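Local structure of 5-carboxymethyl-2-hydroxymuconate semialdehyde dehydrogenase (Thermus thermophilus, 2D4E) at residues I297-N301 with G302-T306; F318-F321 with V322-V326; K378-F381 with R382-L386. The protein probably catalyses the NAD-dependent oxidation of 5-carboxymethyl-2-hydroxymuconate semialdehyde to the corresponding acid. All blocks are in the same frame, centred on the assembly; numbering follows the deposited sequence.

Interaction 1 of 3, residues I297-N301 with G302-T306; sequences IFSFN and GERCT. With NAD (nicotinamide-adenine-dinucleotide), chain K.
A local turn contact, in which Ser299 and Phe300 hold Arg304, takes the chain from the C-terminal end of helix 286-298 into the loop that brings Cys305 to the cofactor. The motif is two overlapping type I' turns, closed by Gly302 N to Ser299 O and by Glu303 N to Phe300 O at 2.8 Å, with positive phi at Phe300, Asn301 and Gly302. Arg304 then folds back over the turn: bends at chi2 (116°) and chi3 (72°) return its guanidinium to the helix end. There NH2 donates to Ser299 OG at 2.7 Å, tilted from the guanidinium plane; that hydroxyl also bonds Phe295 O, while Arg304 NE is buried without a partner. Phe300 CB lies over the centre of one guanidinium face, and its ring, inclined 27° to that plane, brings CD2 within 3.5 Å of NH1. With an alanine in place of Arg304, Ser299 OG would probably lose one of its two partners and Phe300 the flat group against it. Asn173 ND2 bonds Glu303 O from outside the turn, and Gln116 NE2 bonds Phe300 O weakly. Beyond it, Cys305 SG sits 3.2 Å from C4N of the NAD nicotinamide.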
# COMPACT_ATOMS: atom_id res chain seq x y z
N ILE C 297 -6.75 -22.34 -27.07
CA ILE C 297 -7.37 -23.63 -26.78
C ILE C 297 -6.51 -24.80 -27.25
O ILE C 297 -6.41 -25.81 -26.57
CB ILE C 297 -8.80 -23.76 -27.40
CG1 ILE C 297 -9.37 -25.16 -27.10
CG2 ILE C 297 -8.75 -23.60 -28.91
CD1 ILE C 297 -9.37 -25.54 -25.63
N PHE C 298 -5.86 -24.65 -28.41
CA PHE C 298 -5.06 -25.74 -28.94
C PHE C 298 -3.59 -25.81 -28.54
O PHE C 298 -2.97 -26.87 -28.65
CB PHE C 298 -5.21 -25.78 -30.47
CG PHE C 298 -6.63 -26.01 -30.92
CD1 PHE C 298 -7.24 -25.14 -31.82
CD2 PHE C 298 -7.37 -27.08 -30.41
CE1 PHE C 298 -8.58 -25.33 -32.20
CE2 PHE C 298 -8.70 -27.27 -30.77
CZ PHE C 298 -9.31 -26.40 -31.67
N SER C 299 -3.01 -24.70 -28.08
CA SER C 299 -1.61 -24.74 -27.66
C SER C 299 -1.50 -25.64 -26.43
O SER C 299 -2.50 -25.92 -25.76
CB SER C 299 -1.11 -23.33 -27.32
OG SER C 299 -1.75 -22.85 -26.15
N PHE C 300 -0.28 -26.08 -26.13
CA PHE C 300 -0.03 -26.95 -24.98
C PHE C 300 -0.91 -28.21 -25.03
O PHE C 300 -1.35 -28.73 -24.00
CB PHE C 300 -0.26 -26.18 -23.68
CG PHE C 300 0.72 -26.52 -22.58
CD1 PHE C 300 0.39 -27.43 -21.58
CD2 PHE C 300 2.00 -25.95 -22.57
CE1 PHE C 300 1.31 -27.77 -20.59
CE2 PHE C 300 2.93 -26.28 -21.57
CZ PHE C 300 2.58 -27.20 -20.58
N ASN C 301 -1.14 -28.70 -26.25
CA ASN C 301 -1.95 -29.89 -26.51
C ASN C 301 -3.31 -29.82 -25.84
O ASN C 301 -3.88 -30.85 -25.50
CB ASN C 301 -1.24 -31.17 -26.05
CG ASN C 301 0.15 -31.33 -26.65
OD1 ASN C 301 0.48 -30.70 -27.66
ND2 ASN C 301 0.96 -32.20 -26.05
N GLY C 302 -3.83 -28.61 -25.64
CA GLY C 302 -5.13 -28.47 -25.00
C GLY C 302 -5.13 -28.79 -23.51
O GLY C 302 -6.17 -28.72 -22.86
N GLU C 303 -3.97 -29.12 -22.97
CA GLU C 303 -3.86 -29.46 -21.55
C GLU C 303 -3.37 -28.27 -20.72
O GLU C 303 -2.40 -28.36 -19.96
CB GLU C 303 -2.93 -30.67 -21.40
CG GLU C 303 -3.39 -31.85 -22.25
CD GLU C 303 -2.37 -32.96 -22.34
OE1 GLU C 303 -1.19 -32.68 -22.65
OE2 GLU C 303 -2.74 -34.13 -22.11
N ARG C 304 -4.07 -27.15 -20.87
CA ARG C 304 -3.76 -25.92 -20.16
C ARG C 304 -4.98 -25.52 -19.34
O ARG C 304 -6.10 -25.48 -19.84
CB ARG C 304 -3.41 -24.82 -21.17
CG ARG C 304 -3.02 -23.50 -20.55
CD ARG C 304 -1.59 -23.13 -20.87
NE ARG C 304 -1.40 -22.74 -22.26
CZ ARG C 304 -0.20 -22.51 -22.80
NH1 ARG C 304 0.89 -22.63 -22.06
NH2 ARG C 304 -0.10 -22.16 -24.08
N CYS C 305 -4.76 -25.22 -18.06
CA CYS C 305 -5.86 -24.86 -17.17
C CYS C 305 -6.60 -23.60 -17.59
O CYS C 305 -7.80 -23.49 -17.38
CB CYS C 305 -5.35 -24.67 -15.74
SG CYS C 305 -4.17 -23.31 -15.52
N THR C 306 -5.87 -22.65 -18.17
CA THR C 306 -6.44 -21.38 -18.60
C THR C 306 -6.93 -21.42 -20.05
O THR C 306 -7.23 -20.38 -20.64
CB THR C 306 -5.40 -20.26 -18.49
OG1 THR C 306 -4.25 -20.62 -19.27
CG2 THR C 306 -4.98 -20.06 -17.03
PA NAD K . -5.09 -34.24 -10.03
O1A NAD K . -5.58 -35.60 -9.90
O2A NAD K . -5.80 -33.30 -9.15
O5B NAD K . -3.51 -34.07 -9.68
C5B NAD K . -2.92 -32.98 -8.90
C4B NAD K . -2.13 -33.60 -7.77
O4B NAD K . -3.13 -34.13 -6.88
C3B NAD K . -1.26 -34.83 -8.16
O3B NAD K . 0.11 -34.64 -7.74
C2B NAD K . -1.98 -35.98 -7.45
O2B NAD K . -1.10 -37.05 -7.05
C1B NAD K . -2.64 -35.27 -6.28
N9A NAD K . -3.76 -36.01 -5.74
C8A NAD K . -4.75 -36.73 -6.39
N7A NAD K . -5.64 -37.30 -5.56
C5A NAD K . -5.18 -36.92 -4.30
C6A NAD K . -5.68 -37.19 -2.97
N6A NAD K . -6.76 -37.93 -2.73
N1A NAD K . -4.96 -36.64 -1.91
C2A NAD K . -3.83 -35.87 -2.17
N3A NAD K . -3.31 -35.57 -3.35
C4A NAD K . -4.02 -36.12 -4.38
O3 NAD K . -5.20 -33.85 -11.50
PN NAD K . -4.27 -33.45 -12.71
O1N NAD K . -4.62 -34.38 -13.81
O2N NAD K . -2.86 -33.47 -12.27
O5D NAD K . -4.97 -32.08 -12.90
C5D NAD K . -5.02 -31.29 -14.07
C4D NAD K . -5.89 -30.23 -13.48
O4D NAD K . -5.13 -29.20 -12.82
C3D NAD K . -6.89 -29.57 -14.42
O3D NAD K . -8.23 -29.55 -13.88
C2D NAD K . -6.27 -28.19 -14.60
O2D NAD K . -7.27 -27.22 -14.96
C1D NAD K . -5.63 -27.97 -13.24
N1N NAD K . -4.57 -26.95 -13.25
C2N NAD K . -4.96 -25.76 -12.66
C3N NAD K . -4.02 -24.74 -12.64
C7N NAD K . -4.32 -23.38 -12.04
O7N NAD K . -3.45 -22.53 -12.06
N7N NAD K . -5.54 -23.13 -11.52
C4N NAD K . -2.68 -24.92 -13.23
C5N NAD K . -2.43 -26.20 -13.81
C6N NAD K . -3.31 -27.25 -13.86

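Interaction 2 of 3, residues F318-F321 with V322-V326; sequences FEDF and VGKVV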
# COMPACT_ATOMS: atom_id res chain seq x y z
N PHE C 318 -21.04 -15.48 -36.27
CA PHE C 318 -20.80 -16.86 -35.85
C PHE C 318 -20.36 -17.79 -36.98
O PHE C 318 -19.32 -18.43 -36.90
CB PHE C 318 -22.06 -17.41 -35.16
CG PHE C 318 -21.83 -18.70 -34.44
CD1 PHE C 318 -21.88 -19.91 -35.12
CD2 PHE C 318 -21.52 -18.71 -33.08
CE1 PHE C 318 -21.63 -21.12 -34.46
CE2 PHE C 318 -21.27 -19.90 -32.41
CZ PHE C 318 -21.32 -21.11 -33.09
N GLU C 319 -21.17 -17.86 -38.04
CA GLU C 319 -20.87 -18.72 -39.17
C GLU C 319 -19.49 -18.49 -39.77
O GLU C 319 -18.71 -19.44 -39.95
CB GLU C 319 -21.93 -18.55 -40.26
CG GLU C 319 -22.68 -19.83 -40.56
CD GLU C 319 -23.28 -20.46 -39.31
OE1 GLU C 319 -24.26 -19.90 -38.76
OE2 GLU C 319 -22.76 -21.51 -38.86
N ASP C 320 -19.18 -17.24 -40.09
CA ASP C 320 -17.90 -16.93 -40.69
C ASP C 320 -16.70 -17.13 -39.76
O ASP C 320 -15.72 -17.77 -40.14
CB ASP C 320 -17.89 -15.49 -41.20
CG ASP C 320 -16.64 -15.17 -42.00
OD1 ASP C 320 -16.58 -15.54 -43.19
OD2 ASP C 320 -15.70 -14.56 -41.43
N PHE C 321 -16.78 -16.57 -38.56
CA PHE C 321 -15.67 -16.68 -37.61
C PHE C 321 -15.40 -18.11 -37.19
O PHE C 321 -14.27 -18.58 -37.24
CB PHE C 321 -15.94 -15.83 -36.36
CG PHE C 321 -14.75 -15.72 -35.44
CD1 PHE C 321 -13.70 -14.86 -35.74
CD2 PHE C 321 -14.67 -16.50 -34.29
CE1 PHE C 321 -12.57 -14.79 -34.91
CE2 PHE C 321 -13.56 -16.44 -33.45
CZ PHE C 321 -12.50 -15.58 -33.76
N VAL C 322 -16.45 -18.81 -36.77
CA VAL C 322 -16.30 -20.19 -36.34
C VAL C 322 -15.79 -21.04 -37.50
O VAL C 322 -15.00 -21.96 -37.31
CB VAL C 322 -17.63 -20.76 -35.82
CG1 VAL C 322 -17.49 -22.26 -35.51
CG2 VAL C 322 -18.03 -20.00 -34.56
N GLY C 323 -16.24 -20.71 -38.71
CA GLY C 323 -15.79 -21.43 -39.88
C GLY C 323 -14.29 -21.26 -40.01
O GLY C 323 -13.57 -22.20 -40.35
N LYS C 324 -13.80 -20.05 -39.71
CA LYS C 324 -12.37 -19.80 -39.79
C LYS C 324 -11.60 -20.51 -38.68
O LYS C 324 -10.45 -20.89 -38.87
CB LYS C 324 -12.10 -18.29 -39.76
CG LYS C 324 -12.36 -17.65 -41.11
CD LYS C 324 -12.41 -16.14 -41.05
CE LYS C 324 -12.80 -15.59 -42.40
NZ LYS C 324 -13.16 -14.15 -42.31
N VAL C 325 -12.24 -20.70 -37.53
CA VAL C 325 -11.59 -21.39 -36.42
C VAL C 325 -11.40 -22.85 -36.84
O VAL C 325 -10.34 -23.44 -36.62
CB VAL C 325 -12.44 -21.33 -35.13
CG1 VAL C 325 -11.87 -22.28 -34.09
CG2 VAL C 325 -12.47 -19.90 -34.58
N VAL C 326 -12.44 -23.41 -37.46
CA VAL C 326 -12.41 -24.80 -37.91
C VAL C 326 -11.28 -25.07 -38.91
O VAL C 326 -10.57 -26.07 -38.78
CB VAL C 326 -13.76 -25.19 -38.55
CG1 VAL C 326 -13.68 -26.60 -39.14
CG2 VAL C 326 -14.87 -25.11 -37.51
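Val322 and Phe318 stack one turn apart on the buried side of helix 315-331, the valine setting one methyl squarely on the ring: CG2 stands 3.6 Å from the Phe318 ring centroid and only 6° off the normal, a CH-pi contact made over the face. Two torsions bring this about. The ring of Phe318 swings anti to its own nitrogen (chi1 -168°), and Val322 CG2 lies beside its backbone N, directed back along the helix at the preceding turn. Phe321 and Val325 repeat the spacing with the methyl off the ring centre: CE2 and CG2 are 3.8 Å apart, at a slant to the ring. Val313 and Ala417, from strands 310-314 and 414-420, close over the Phe318-Val322 pair, and Leu290 of helix 286-298 meets Phe321 and Val325. The other side of this amphipathic helix is exposed to solvent. Here Asp320 and Lys324 meet at a single oxygen in a salt bridge, OD2 to NZ at 2.7 Å, the extended lysine chain, which also touches Leu290, reaching the syn lone pair of the carboxylate. Beneath both sides run the helical backbone bonds, such as Val322 N to Phe318 O. The acid precedes the base by one turn, an order that would probably suit the helix dipole, so charge is paired at the surface while the methyl and ring carbons of Phe318, Val322 and Val325 face the sheet.

Interaction 3 of 3, residues K378-F381 with R382-L386; sequences KTSF and RGEDL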
# COMPACT_ATOMS: atom_id res chain seq x y z
N LYS C 378 -4.55 -40.52 -36.63
CA LYS C 378 -3.96 -41.75 -37.15
C LYS C 378 -2.56 -41.53 -37.70
O LYS C 378 -1.64 -42.31 -37.44
CB LYS C 378 -4.83 -42.33 -38.28
CG LYS C 378 -6.26 -42.67 -37.90
CD LYS C 378 -7.03 -43.07 -39.16
CE LYS C 378 -8.47 -43.49 -38.86
NZ LYS C 378 -8.53 -44.76 -38.07
N THR C 379 -2.41 -40.45 -38.46
CA THR C 379 -1.16 -40.11 -39.12
C THR C 379 -0.64 -38.73 -38.74
O THR C 379 -1.41 -37.78 -38.60
CB THR C 379 -1.36 -40.13 -40.64
OG1 THR C 379 -2.11 -41.30 -41.00
CG2 THR C 379 -0.03 -40.16 -41.35
N SER C 380 0.68 -38.62 -38.59
CA SER C 380 1.28 -37.34 -38.24
C SER C 380 1.34 -36.49 -39.49
O SER C 380 1.05 -36.95 -40.59
CB SER C 380 2.70 -37.54 -37.70
OG SER C 380 3.62 -37.76 -38.77
N PHE C 381 1.73 -35.23 -39.30
CA PHE C 381 1.86 -34.29 -40.39
C PHE C 381 2.86 -34.83 -41.42
O PHE C 381 2.74 -34.55 -42.62
CB PHE C 381 2.36 -32.94 -39.85
CG PHE C 381 3.01 -32.06 -40.88
CD1 PHE C 381 2.24 -31.45 -41.88
CD2 PHE C 381 4.39 -31.88 -40.88
CE1 PHE C 381 2.85 -30.66 -42.86
CE2 PHE C 381 5.00 -31.09 -41.86
CZ PHE C 381 4.24 -30.48 -42.85
N ARG C 382 3.83 -35.60 -40.95
CA ARG C 382 4.84 -36.17 -41.84
C ARG C 382 4.48 -37.54 -42.39
O ARG C 382 5.30 -38.19 -43.04
CB ARG C 382 6.19 -36.26 -41.12
CG ARG C 382 6.74 -34.93 -40.65
CD ARG C 382 8.23 -35.05 -40.35
NE ARG C 382 8.77 -33.84 -39.73
CZ ARG C 382 10.01 -33.42 -39.91
NH1 ARG C 382 10.84 -34.10 -40.70
NH2 ARG C 382 10.44 -32.32 -39.30
N GLY C 383 3.25 -37.98 -42.13
CA GLY C 383 2.81 -39.27 -42.63
C GLY C 383 3.19 -40.45 -41.75
O GLY C 383 3.04 -41.59 -42.17
N GLU C 384 3.67 -40.17 -40.54
CA GLU C 384 4.06 -41.23 -39.61
C GLU C 384 2.83 -41.84 -38.94
O GLU C 384 1.80 -41.18 -38.80
CB GLU C 384 4.97 -40.68 -38.52
CG GLU C 384 6.25 -40.03 -39.00
CD GLU C 384 6.84 -39.09 -37.96
OE1 GLU C 384 6.20 -38.06 -37.67
OE2 GLU C 384 7.92 -39.39 -37.42
N ASP C 385 2.94 -43.09 -38.53
CA ASP C 385 1.85 -43.78 -37.85
C ASP C 385 1.90 -43.35 -36.38
O ASP C 385 2.93 -43.48 -35.72
CB ASP C 385 2.01 -45.29 -37.98
CG ASP C 385 1.14 -46.07 -37.02
OD1 ASP C 385 -0.04 -45.71 -36.84
OD2 ASP C 385 1.64 -47.06 -36.44
N LEU C 386 0.78 -42.82 -35.87
CA LEU C 386 0.72 -42.34 -34.49
C LEU C 386 -0.13 -43.20 -33.56
O LEU C 386 -0.37 -42.81 -32.41
CB LEU C 386 0.17 -40.91 -34.46
CG LEU C 386 0.85 -39.83 -35.30
CD1 LEU C 386 0.01 -38.57 -35.24
CD2 LEU C 386 2.27 -39.58 -34.79
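The ring of Phe381 and the chain of Arg382 touch at a slant, CD2 to CG at 3.9 Å, and the guanidinium beyond stands almost perpendicular to the ring, at 89°. That guanidinium turns to Asp339, with which its NE forms a salt bridge. The carboxylate of Glu384 is engaged at both oxygens: OE1 accepts a hydrogen bond from Ser380 OG at 2.8 Å through its anti lone pair, while OE2 bonds Tyr3. Ser380 is the hub. With chi1 at 78°, its OG lies between the backbone nitrogen and carbonyl carbon and faces into the turn, where it also accepts Glu384 N at 3.0 Å and, weakly, Arg382 N. Leu386 packs its CD2 against Ser380 CB at 3.6 Å. Thr379 CG2 presses on Gly383 CA, at 3.2 Å a tight fit. The backbone frame consists of Leu386 N to Lys378 O, a nearly straight bond (170°), together with Ser380 N to Glu384 O and Gly383 N to Ser380 O, and Thr379 pairs with Asp385 in a single bridge. A type I turn followed by a glycine of positive phi, closed by these bonds, is the signature of a beta hairpin with a G1 bulge, here in the connection between strands 369-372 and 395-398.

How the interactions relate
Along the chain the three contacts come in series, all around one mixed sheet. Interaction 1 ends helix 286-298 and leads towards strand 310-314; interaction 2 lies on helix 315-331, which directly follows that strand; interaction 3 lies in the connection between the antiparallel neighbours 369-372 and 395-398. The centres of interactions 1 and 2 are about 20 Å apart, those of interactions 1 and 3 about 21 Å, and those of interactions 2 and 3 about 26 Å, and none touches another. Interactions 1 and 2 are nevertheless linked, because helix 315-331 packs against helix 286-298. Only 297-306 reaches the NAD; the other two belong to outer parts of the fold, their centres about 30 Å from the chain centre.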